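Local coordinates for RAP1B (Serratia marcescens, PDB 4AX2), which probably acts as a self-resistance (immunity) protein that protects the bacterium from a toxin, presumably an amidase, delivered by its own type VI secretion system, at residues A[85-96]-A[109-120]. Sequence-based numbering, arbitrary orientation. Where two conformers were deposited one is given.
With EDO (1,2-ethanediol), chain G; EDO (1,2-ethanediol), chain F.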
ATOM      1  N   LEU A  85      -6.279 -15.193   3.715  1.00 24.27           N
ATOM      2  CA  LEU A  85      -5.011 -14.845   3.039  1.00 23.81           C
ATOM      3  C   LEU A  85      -4.222 -13.781   3.814  1.00 23.33           C
ATOM      4  O   LEU A  85      -3.022 -13.951   4.049  1.00 24.43           O
ATOM      5  CB  LEU A  85      -5.261 -14.437   1.590  1.00 23.48           C
ATOM      6  CG  LEU A  85      -3.988 -14.204   0.767  1.00 23.59           C
ATOM      7  CD1 LEU A  85      -3.128 -15.466   0.734  1.00 25.13           C
ATOM      8  CD2 LEU A  85      -4.386 -13.726  -0.620  1.00 22.55           C
ATOM      9  N   ILE A  86      -4.898 -12.734   4.294  1.00 23.16           N
ATOM     10  CA  ILE A  86      -4.243 -11.721   5.134  1.00 22.69           C
ATOM     11  C   ILE A  86      -3.574 -12.406   6.320  1.00 24.31           C
ATOM     12  O   ILE A  86      -2.425 -12.119   6.660  1.00 22.91           O
ATOM     13  CB  ILE A  86      -5.237 -10.647   5.645  1.00 22.75           C
ATOM     14  CG1 ILE A  86      -5.722  -9.758   4.485  1.00 22.36           C
ATOM     15  CG2 ILE A  86      -4.606  -9.816   6.766  1.00 23.28           C
ATOM     16  CD1 ILE A  86      -6.933  -8.885   4.805  1.00 22.09           C
ATOM     17  N   ASP A  87      -4.304 -13.344   6.946  1.00 25.00           N
ATOM     18  CA  ASP A  87      -3.807 -14.030   8.121  1.00 26.20           C
ATOM     19  C   ASP A  87      -2.538 -14.834   7.837  1.00 26.34           C
ATOM     20  O   ASP A  87      -1.729 -15.018   8.727  1.00 28.80           O
ATOM     21  CB  ASP A  87      -4.895 -14.926   8.742  1.00 26.95           C
ATOM     22  CG  ASP A  87      -5.992 -14.128   9.417  1.00 27.30           C
ATOM     23  OD1 ASP A  87      -5.763 -12.923   9.677  1.00 26.55           O
ATOM     24  OD2 ASP A  87      -7.081 -14.705   9.700  1.00 29.20           O
ATOM     25  N   LYS A  88      -2.364 -15.279   6.599  1.00 28.25           N
ATOM     26  CA  LYS A  88      -1.160 -16.024   6.207  1.00 29.69           C
ATOM     27  C   LYS A  88       0.072 -15.115   6.011  1.00 28.66           C
ATOM     28  O   LYS A  88       1.206 -15.620   5.967  1.00 28.51           O
ATOM     29  CB  LYS A  88      -1.453 -16.894   4.978  0.70 31.19           C
ATOM     30  CG  LYS A  88      -2.475 -17.993   5.285  0.70 33.98           C
ATOM     31  CD  LYS A  88      -2.767 -18.881   4.077  0.70 35.97           C
ATOM     32  CE  LYS A  88      -3.901 -19.866   4.348  0.70 36.96           C
ATOM     33  NZ  LYS A  88      -4.377 -20.513   3.091  0.70 38.13           N
ATOM     34  N   TYR A  89      -0.143 -13.792   5.949  1.00 26.98           N
ATOM     35  CA  TYR A  89       0.948 -12.811   5.743  1.00 26.16           C
ATOM     36  C   TYR A  89       1.255 -11.903   6.940  1.00 27.50           C
ATOM     37  O   TYR A  89       2.425 -11.630   7.240  1.00 27.30           O
ATOM     38  CB  TYR A  89       0.640 -11.956   4.506  1.00 25.32           C
ATOM     39  CG  TYR A  89       0.929 -12.706   3.236  1.00 25.40           C
ATOM     40  CD1 TYR A  89       0.038 -13.640   2.745  1.00 25.71           C
ATOM     41  CD2 TYR A  89       2.115 -12.499   2.540  1.00 25.58           C
ATOM     42  CE1 TYR A  89       0.319 -14.370   1.595  1.00 26.65           C
ATOM     43  CE2 TYR A  89       2.400 -13.213   1.379  1.00 26.45           C
ATOM     44  CZ  TYR A  89       1.500 -14.154   0.915  1.00 26.96           C
ATOM     45  OH  TYR A  89       1.749 -14.878  -0.231  1.00 26.25           O
ATOM     46  N   LYS A  90       0.214 -11.455   7.640  1.00 26.78           N
ATOM     47  CA  LYS A  90       0.323 -10.285   8.516  1.00 26.80           C
ATOM     48  C   LYS A  90       1.199 -10.438   9.755  1.00 28.87           C
ATOM     49  O   LYS A  90       1.727  -9.430  10.249  1.00 28.89           O
ATOM     50  CB  LYS A  90      -1.071  -9.828   8.954  1.00 27.24           C
ATOM     51  CG  LYS A  90      -1.789 -10.816   9.863  1.00 26.86           C
ATOM     52  CD  LYS A  90      -3.109 -10.206  10.343  1.00 27.07           C
ATOM     53  CE  LYS A  90      -3.787 -11.090  11.390  1.00 27.46           C
ATOM     54  NZ  LYS A  90      -5.143 -10.614  11.802  1.00 25.86           N
ATOM     55  N   SER A  91       1.349 -11.675  10.240  1.00 30.04           N
ATOM     56  CA  SER A  91       1.967 -11.984  11.539  1.00 33.55           C
ATOM     57  C   SER A  91       3.314 -12.619  11.372  1.00 34.82           C
ATOM     58  O   SER A  91       3.941 -13.010  12.359  1.00 37.54           O
ATOM     59  CB  SER A  91       1.108 -12.975  12.340  1.00 35.75           C
ATOM     60  OG  SER A  91      -0.206 -12.515  12.474  1.00 38.04           O
ATOM     61  N   ARG A  92       3.785 -12.710  10.132  1.00 34.61           N
ATOM     62  CA  ARG A  92       5.060 -13.344   9.894  1.00 36.73           C
ATOM     63  C   ARG A  92       6.150 -12.640  10.674  1.00 35.70           C
ATOM     64  O   ARG A  92       6.127 -11.416  10.884  1.00 33.48           O
ATOM     65  CB  ARG A  92       5.402 -13.415   8.408  1.00 36.77           C
ATOM     66  CG  ARG A  92       4.444 -14.257   7.576  1.00 39.27           C
ATOM     67  CD  ARG A  92       4.261 -15.691   8.067  1.00 43.23           C
ATOM     68  NE  ARG A  92       5.482 -16.489   7.928  1.00 46.97           N
ATOM     69  CZ  ARG A  92       5.867 -17.117   6.814  1.00 48.87           C
ATOM     70  NH1 ARG A  92       5.139 -17.048   5.697  1.00 49.87           N
ATOM     71  NH2 ARG A  92       6.999 -17.818   6.813  1.00 49.82           N
ATOM     72  N   ILE A  93       7.070 -13.453  11.165  1.00 37.87           N
ATOM     73  CA  ILE A  93       8.236 -12.954  11.867  1.00 38.83           C
ATOM     74  C   ILE A  93       9.292 -12.739  10.797  1.00 38.87           C
ATOM     75  O   ILE A  93       9.637 -13.664  10.047  1.00 40.09           O
ATOM     76  CB  ILE A  93       8.741 -13.955  12.926  1.00 40.27           C
ATOM     77  CG1 ILE A  93       7.618 -14.308  13.913  1.00 40.96           C
ATOM     78  CG2 ILE A  93       9.940 -13.358  13.651  1.00 41.54           C
ATOM     79  CD1 ILE A  93       7.854 -15.590  14.696  1.00 42.91           C
ATOM     80  N   ASN A  94       9.788 -11.512  10.699  1.00 38.43           N
ATOM     81  CA  ASN A  94      10.756 -11.183   9.658  1.00 37.90           C
ATOM     82  C   ASN A  94      12.157 -11.403  10.184  1.00 40.07           C
ATOM     83  O   ASN A  94      12.575 -10.728  11.119  1.00 40.31           O
ATOM     84  CB  ASN A  94      10.567  -9.740   9.191  1.00 34.98           C
ATOM     85  CG  ASN A  94       9.366  -9.584   8.258  1.00 33.44           C
ATOM     86  OD1 ASN A  94       9.314 -10.215   7.193  1.00 29.40           O
ATOM     87  ND2 ASN A  94       8.391  -8.756   8.662  1.00 30.69           N
ATOM     88  N   GLU A  95      12.870 -12.345   9.569  1.00 43.49           N
ATOM     89  CA  GLU A  95      14.251 -12.665   9.955  1.00 48.63           C
ATOM     90  C   GLU A  95      15.191 -11.722   9.219  1.00 48.35           C
ATOM     91  O   GLU A  95      15.800 -12.097   8.215  1.00 48.46           O
ATOM     92  CB  GLU A  95      14.590 -14.123   9.612  1.00 52.17           C
ATOM     93  CG  GLU A  95      13.623 -15.156  10.161  1.00 54.40           C
ATOM     94  CD  GLU A  95      13.825 -15.452  11.636  1.00 59.52           C
ATOM     95  OE1 GLU A  95      13.810 -14.504  12.455  1.00 62.83           O
ATOM     96  OE2 GLU A  95      13.985 -16.648  11.979  1.00 62.15           O
ATOM     97  N   PHE A  96      15.266 -10.483   9.700  1.00 48.77           N
ATOM     98  CA  PHE A  96      16.052  -9.448   9.042  1.00 50.55           C
ATOM     99  C   PHE A  96      17.545  -9.770   9.160  1.00 57.18           C
ATOM    100  O   PHE A  96      17.990 -10.279  10.184  1.00 56.25           O
ATOM    101  CB  PHE A  96      15.764  -8.070   9.648  1.00 48.30           C
ATOM    102  CG  PHE A  96      14.398  -7.524   9.318  1.00 45.85           C
ATOM    103  CD1 PHE A  96      14.038  -7.269   7.999  1.00 44.39           C
ATOM    104  CD2 PHE A  96      13.478  -7.248  10.327  1.00 45.39           C
ATOM    105  CE1 PHE A  96      12.785  -6.760   7.687  1.00 42.38           C
ATOM    106  CE2 PHE A  96      12.218  -6.738  10.018  1.00 44.79           C
ATOM    107  CZ  PHE A  96      11.877  -6.489   8.694  1.00 41.84           C
ATOM    108  N   LEU A 109       5.748  -4.137   6.283  1.00 19.77           N
ATOM    109  CA  LEU A 109       6.387  -4.967   5.258  1.00 19.98           C
ATOM    110  C   LEU A 109       5.566  -6.229   4.947  1.00 19.14           C
ATOM    111  O   LEU A 109       5.424  -6.600   3.787  1.00 17.79           O
ATOM    112  CB  LEU A 109       7.799  -5.342   5.693  1.00 21.03           C
ATOM    113  CG  LEU A 109       8.681  -5.924   4.610  1.00 21.74           C
ATOM    114  CD1 LEU A 109       9.081  -4.833   3.616  1.00 21.81           C
ATOM    115  CD2 LEU A 109       9.925  -6.532   5.261  1.00 22.69           C
ATOM    116  N   ASN A 110       5.018  -6.869   5.977  1.00 19.53           N
ATOM    117  CA  ASN A 110       4.155  -8.048   5.778  1.00 19.92           C
ATOM    118  C   ASN A 110       2.939  -7.748   4.902  1.00 19.13           C
ATOM    119  O   ASN A 110       2.587  -8.518   4.001  1.00 18.39           O
ATOM    120  CB  ASN A 110       3.698  -8.619   7.124  1.00 20.61           C
ATOM    121  CG  ASN A 110       4.820  -9.265   7.932  1.00 21.83           C
ATOM    122  OD1 ASN A 110       5.877  -9.611   7.416  1.00 22.48           O
ATOM    123  ND2 ASN A 110       4.566  -9.449   9.241  1.00 22.30           N
ATOM    124  N   CYS A 111       2.279  -6.620   5.179  1.00 18.77           N
ATOM    125  CA  CYS A 111       1.152  -6.170   4.370  1.00 18.43           C
ATOM    126  C   CYS A 111       1.542  -5.838   2.911  1.00 17.61           C
ATOM    127  O   CYS A 111       0.812  -6.190   1.964  1.00 16.79           O
ATOM    128  CB  CYS A 111       0.440  -5.002   5.080  1.00 18.66           C
ATOM    129  SG  CYS A 111      -0.369  -5.507   6.640  1.00 19.43           S
ATOM    130  N   LEU A 112       2.704  -5.208   2.721  1.00 16.94           N
ATOM    131  CA  LEU A 112       3.208  -4.962   1.374  1.00 17.25           C
ATOM    132  C   LEU A 112       3.517  -6.290   0.650  1.00 17.44           C
ATOM    133  O   LEU A 112       3.238  -6.432  -0.543  1.00 17.42           O
ATOM    134  CB  LEU A 112       4.424  -4.044   1.418  1.00 17.17           C
ATOM    135  CG  LEU A 112       4.179  -2.636   1.940  1.00 17.32           C
ATOM    136  CD1 LEU A 112       5.524  -1.910   2.015  1.00 18.71           C
ATOM    137  CD2 LEU A 112       3.218  -1.881   1.011  1.00 16.78           C
ATOM    138  N   ARG A 113       4.052  -7.273   1.377  1.00 18.78           N
ATOM    139  CA  ARG A 113       4.364  -8.585   0.773  1.00 19.16           C
ATOM    140  C   ARG A 113       3.076  -9.239   0.295  1.00 18.81           C
ATOM    141  O   ARG A 113       2.985  -9.746  -0.820  1.00 18.87           O
ATOM    142  CB  ARG A 113       5.095  -9.494   1.766  1.00 20.14           C
ATOM    143  CG  ARG A 113       5.643 -10.760   1.134  1.00 21.90           C
ATOM    144  CD  ARG A 113       6.387 -11.655   2.139  1.00 22.92           C
ATOM    145  NE  ARG A 113       7.479 -10.951   2.814  1.00 23.01           N
ATOM    146  CZ  ARG A 113       7.473 -10.528   4.081  1.00 23.15           C
ATOM    147  NH1 ARG A 113       6.447 -10.747   4.874  1.00 22.69           N
ATOM    148  NH2 ARG A 113       8.526  -9.857   4.561  1.00 24.37           N
ATOM    149  N   LEU A 114       2.079  -9.244   1.164  1.00 18.75           N
ATOM    150  CA  LEU A 114       0.720  -9.670   0.792  1.00 18.13           C
ATOM    151  C   LEU A 114       0.242  -8.983  -0.475  1.00 18.10           C
ATOM    152  O   LEU A 114      -0.181  -9.636  -1.428  1.00 17.46           O
ATOM    153  CB  LEU A 114      -0.259  -9.333   1.914  1.00 17.98           C
ATOM    154  CG  LEU A 114      -1.760  -9.439   1.554  1.00 17.47           C
ATOM    155  CD1 LEU A 114      -2.126 -10.897   1.356  1.00 18.04           C
ATOM    156  CD2 LEU A 114      -2.612  -8.823   2.641  1.00 18.16           C
ATOM    157  N   TYR A 115       0.310  -7.658  -0.472  1.00 17.88           N
ATOM    158  CA  TYR A 115      -0.231  -6.836  -1.556  1.00 18.56           C
ATOM    159  C   TYR A 115       0.375  -7.197  -2.905  1.00 19.00           C
ATOM    160  O   TYR A 115      -0.306  -7.127  -3.908  1.00 18.06           O
ATOM    161  CB  TYR A 115       0.013  -5.360  -1.228  1.00 19.44           C
ATOM    162  CG  TYR A 115      -0.445  -4.361  -2.248  1.00 20.83           C
ATOM    163  CD1 TYR A 115      -1.797  -4.153  -2.504  1.00 21.15           C
ATOM    164  CD2 TYR A 115       0.477  -3.568  -2.916  1.00 24.00           C
ATOM    165  CE1 TYR A 115      -2.219  -3.203  -3.408  1.00 22.23           C
ATOM    166  CE2 TYR A 115       0.072  -2.620  -3.822  1.00 26.37           C
ATOM    167  CZ  TYR A 115      -1.286  -2.443  -4.072  1.00 25.98           C
ATOM    168  OH  TYR A 115      -1.677  -1.491  -4.977  1.00 29.17           O
ATOM    169  N   HIS A 116       1.663  -7.526  -2.926  1.00 19.40           N
ATOM    170  CA  HIS A 116       2.353  -7.923  -4.172  1.00 20.75           C
ATOM    171  C   HIS A 116       2.399  -9.418  -4.449  1.00 21.40           C
ATOM    172  O   HIS A 116       3.003  -9.851  -5.446  1.00 23.11           O
ATOM    173  CB  HIS A 116       3.773  -7.356  -4.160  1.00 22.13           C
ATOM    174  CG  HIS A 116       3.822  -5.840  -4.101  1.00 22.71           C
ATOM    175  ND1 HIS A 116       3.421  -5.061  -5.124  1.00 23.29           N
ATOM    176  CD2 HIS A 116       4.236  -4.972  -3.084  1.00 22.77           C
ATOM    177  CE1 HIS A 116       3.571  -3.754  -4.782  1.00 23.64           C
ATOM    178  NE2 HIS A 116       4.076  -3.709  -3.539  1.00 24.30           N
ATOM    179  N   SER A 117       1.795 -10.234  -3.586  1.00 21.04           N
ATOM    180  CA  SER A 117       1.921 -11.686  -3.695  1.00 22.20           C
ATOM    181  C   SER A 117       1.198 -12.253  -4.900  1.00 22.69           C
ATOM    182  O   SER A 117       0.118 -11.786  -5.282  1.00 21.60           O
ATOM    183  CB  SER A 117       1.447 -12.409  -2.413  1.00 22.36           C
ATOM    184  OG  SER A 117       0.055 -12.232  -2.196  1.00 21.67           O
ATOM    185  N   PRO A 118       1.787 -13.299  -5.503  1.00 24.29           N
ATOM    186  CA  PRO A 118       1.070 -14.015  -6.546  1.00 25.30           C
ATOM    187  C   PRO A 118      -0.270 -14.567  -6.028  1.00 24.54           C
ATOM    188  O   PRO A 118      -1.235 -14.628  -6.767  1.00 24.76           O
ATOM    189  CB  PRO A 118       2.016 -15.178  -6.911  1.00 27.05           C
ATOM    190  CG  PRO A 118       3.343 -14.848  -6.324  1.00 27.89           C
ATOM    191  CD  PRO A 118       3.167 -13.784  -5.292  1.00 25.57           C
ATOM    192  N   GLU A 119      -0.306 -14.975  -4.767  1.00 25.50           N
ATOM    193  CA  GLU A 119      -1.502 -15.559  -4.157  1.00 25.28           C
ATOM    194  C   GLU A 119      -2.673 -14.564  -4.142  1.00 23.32           C
ATOM    195  O   GLU A 119      -3.818 -14.891  -4.507  1.00 22.37           O
ATOM    196  CB  GLU A 119      -1.185 -16.011  -2.724  1.00 27.22           C
ATOM    197  CG  GLU A 119      -0.317 -17.266  -2.626  1.00 29.90           C
ATOM    198  CD  GLU A 119       1.191 -17.016  -2.623  1.00 31.95           C
ATOM    199  OE1 GLU A 119       1.675 -15.906  -2.990  1.00 29.99           O
ATOM    200  OE2 GLU A 119       1.928 -17.976  -2.249  1.00 35.84           O
ATOM    201  N   LEU A 120      -2.387 -13.337  -3.716  1.00 21.97           N
ATOM    202  CA  LEU A 120      -3.406 -12.297  -3.735  1.00 20.77           C
ATOM    203  C   LEU A 120      -3.754 -11.951  -5.184  1.00 21.21           C
ATOM    204  O   LEU A 120      -4.923 -11.724  -5.493  1.00 20.58           O
ATOM    205  CB  LEU A 120      -2.975 -11.047  -2.952  1.00 19.83           C
ATOM    206  CG  LEU A 120      -3.990  -9.888  -2.978  1.00 19.61           C
ATOM    207  CD1 LEU A 120      -5.348 -10.302  -2.377  1.00 18.95           C
ATOM    208  CD2 LEU A 120      -3.403  -8.675  -2.257  1.00 18.42           C
TER
HETATM  209  C1  EDO G1156       4.932 -14.195  -0.746  1.00 40.18           C
HETATM  210  O1  EDO G1156       3.927 -15.167  -0.968  1.00 43.71           O
HETATM  211  C2  EDO G1156       5.076 -13.369  -1.984  1.00 40.23           C
HETATM  212  O2  EDO G1156       6.334 -12.719  -1.947  1.00 42.32           O
HETATM  213  C1  EDO F1155       2.351  -4.064  -8.858  1.00 46.82           C
HETATM  214  O1  EDO F1155       2.555  -3.240  -7.716  1.00 47.46           O
HETATM  215  C2  EDO F1155       1.463  -5.228  -8.450  1.00 45.82           C
HETATM  216  O2  EDO F1155       2.084  -5.962  -7.391  1.00 42.89           O
HETATM  217  O   HOH W   1       4.083 -12.067   4.947  1.00 30.23           O
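Asn-110 reaches across from helix 107-116 to the carbonyls of Lys-90 and Arg-92, an example of one buried carboxamide using both its ends to hold an irregular chain. Its ND2 divides its hydrogens between Lys-90 O and Arg-92 O, each 3.0 Å away, and so bridges two carbonyls of the chain that leaves helix 75-89. The two bonds differ: ND2 sits well above the carbonyl plane of Lys-90 but is only modestly tilted from that of Arg-92. Both acceptors lie slightly off the amide plane.

The other end, OD1, accepts twice, from opposite faces of its plane: Asn-94 ND2 at 2.9 Å and Arg-113 NH1 at 2.8 Å, the latter bond fairly straight (159°). Arg-113 NH2 also gives a hydrogen to Asn-94 OD1 at 2.8 Å, closing a ring of three side chains, with the two amide planes turned well away from parallel. With CG anti to its own N (chi1 -170°) and a bend at chi3, Arg-113 turns the edge of its guanidinium to Asn-110 OD1, which lies in its plane. A water takes a hydrogen from NH1 and donates to Tyr-89 O. Elsewhere, Gln-105 O accepts from Asn-94 ND2, Gln-105 NE2 donates to Arg-92 O, and Pro-24 O of the second subunit accepts from Arg-113 NH2.

Apolar contacts take over toward Leu-120. Leu-114 CA lies over one face of the Tyr-89 ring, 4.0 Å from its centroid, a CH-pi contact, while its methyls meet Leu-85 CG and Ile-86 CG1. Ser-117 OG donates to Leu-114 O and accepts from Leu-120 N, capping the next helix.

In this all-helical protein of the T6SS amidase immunity family, helices 75-89 and 107-116 pack with segment axes at 133°, and Asn-110 holds the type I beta turn Tyr-89 to Arg-92.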